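Local coordinates for extracellular invertase (Aspergillus kawachii, PDB 5XH8), which hydrolyses terminal beta-fructofuranosides such as sucrose and, with high transfructosylation activity, passes fructosyl units to sugar acceptors, probably yielding fructooligosaccharides such as 1-kestose, at residues G52-G57 and A68-L73. Residues are numbered along the deposited sequence; the frame is centred on the assembly and turned at random.
Sequences GLFHVG and ATTDDL
F54 and V56 pair with T70 and A68 in a beta hairpin of the five-bladed GH32 beta-propeller, formed by strands 54-60 and 65-70. Both pairs are antiparallel and hydrogen-bonded. F54 N donates to T70 O (3.1 Å), and T70 N returns a bond to F54 O. V56 N reaches A68 O at 2.8 Å and A68 N reaches V56 O. Between them lies the non-hydrogen-bonded pair H55 and T69, on the other face of the sheet. There T69 CG2 sits over the centre of the H55 imidazole, 3.5 Å from the ring centroid, a CH-pi contact. Chi1 of T69 (58°) puts OG1 between the backbone N and the carbonyl carbon, and the methyl CG2 is anti to the carbonyl carbon, over the ring. The H55 ring also stacks with Y46 of strand 37-47. On the opposite face, T70 CG2 lies at the edge of the F54 ring, near its plane, and 3.8 Å from F54 CB. V56 and L73 both pack on Y345 of strand 341-348. Past the strand end, T70 OG1 accepts from D72 N (3.2 Å) in an ST turn, with a weak bond from L73 N; it is also hydrogen-bonded to T75 O. D71 forms a salt bridge with K335, while its CB meets L53 CD2 at 3.7 Å. L73 follows the turn, and its CD1 approaches F54 CD2 obliquely at 3.8 Å.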
# COMPACT_ATOMS: atom_id res chain seq x y z
N GLY A 52 27.47 19.64 10.62
CA GLY A 52 27.02 20.98 10.38
C GLY A 52 26.77 21.37 8.92
O GLY A 52 26.34 22.49 8.68
N LEU A 53 27.01 20.47 7.95
CA LEU A 53 26.78 20.77 6.53
C LEU A 53 25.31 20.84 6.24
O LEU A 53 24.53 20.01 6.75
CB LEU A 53 27.33 19.70 5.60
CG LEU A 53 28.80 19.60 5.34
CD1 LEU A 53 29.07 18.36 4.49
CD2 LEU A 53 29.28 20.87 4.66
N PHE A 54 24.94 21.79 5.40
CA PHE A 54 23.59 21.93 4.95
C PHE A 54 23.43 21.26 3.59
O PHE A 54 24.12 21.61 2.62
CB PHE A 54 23.20 23.39 4.88
CG PHE A 54 21.75 23.61 4.61
CD1 PHE A 54 20.78 23.07 5.46
CD2 PHE A 54 21.34 24.33 3.51
CE1 PHE A 54 19.43 23.27 5.23
CE2 PHE A 54 19.99 24.53 3.26
CZ PHE A 54 19.03 24.00 4.12
N HIS A 55 22.49 20.32 3.53
CA HIS A 55 22.19 19.56 2.33
C HIS A 55 20.97 20.17 1.67
O HIS A 55 19.98 20.40 2.35
CB HIS A 55 21.87 18.11 2.67
CG HIS A 55 23.05 17.34 3.16
ND1 HIS A 55 23.46 16.17 2.56
CD2 HIS A 55 23.92 17.59 4.16
CE1 HIS A 55 24.54 15.73 3.19
NE2 HIS A 55 24.83 16.57 4.16
N VAL A 56 21.07 20.44 0.36
CA VAL A 56 19.94 20.82 -0.47
C VAL A 56 19.59 19.66 -1.43
O VAL A 56 20.47 18.90 -1.86
CB VAL A 56 20.18 22.13 -1.28
CG1 VAL A 56 20.47 23.31 -0.36
CG2 VAL A 56 21.31 21.98 -2.28
N GLY A 57 18.32 19.53 -1.79
CA GLY A 57 17.85 18.46 -2.67
C GLY A 57 16.88 19.04 -3.68
O GLY A 57 16.35 20.13 -3.49
N ALA A 68 23.16 18.36 -3.13
CA ALA A 68 24.45 19.02 -2.95
C ALA A 68 24.56 19.53 -1.51
O ALA A 68 23.54 19.66 -0.81
CB ALA A 68 24.59 20.18 -3.92
N THR A 69 25.80 19.82 -1.08
CA THR A 69 26.04 20.36 0.25
C THR A 69 26.64 21.76 0.16
O THR A 69 27.24 22.14 -0.86
CB THR A 69 27.00 19.48 1.06
OG1 THR A 69 28.24 19.34 0.36
CG2 THR A 69 26.39 18.08 1.31
N THR A 70 26.44 22.52 1.24
CA THR A 70 27.10 23.80 1.40
C THR A 70 27.62 23.95 2.84
O THR A 70 26.93 23.55 3.80
CB THR A 70 26.19 24.96 1.03
OG1 THR A 70 26.88 26.19 1.23
CG2 THR A 70 24.90 24.98 1.85
N ASP A 71 28.84 24.50 2.97
CA ASP A 71 29.38 24.81 4.29
C ASP A 71 29.31 26.28 4.60
O ASP A 71 29.75 26.69 5.69
CB ASP A 71 30.80 24.27 4.48
CG ASP A 71 31.84 24.95 3.58
OD1 ASP A 71 31.74 26.15 3.32
OD2 ASP A 71 32.77 24.26 3.16
N ASP A 72 28.77 27.09 3.68
CA ASP A 72 28.73 28.54 3.87
C ASP A 72 27.41 29.20 3.48
O ASP A 72 27.22 30.42 3.69
CB ASP A 72 29.92 29.17 3.08
CG ASP A 72 29.86 28.85 1.57
OD1 ASP A 72 28.84 28.28 1.11
OD2 ASP A 72 30.82 29.16 0.84
N LEU A 73 26.47 28.41 2.95
CA LEU A 73 25.21 28.92 2.40
C LEU A 73 25.42 29.97 1.29
O LEU A 73 24.65 30.91 1.13
CB LEU A 73 24.25 29.40 3.49
CG LEU A 73 22.75 29.42 3.10
CD1 LEU A 73 22.20 28.01 2.87
CD2 LEU A 73 21.92 30.16 4.13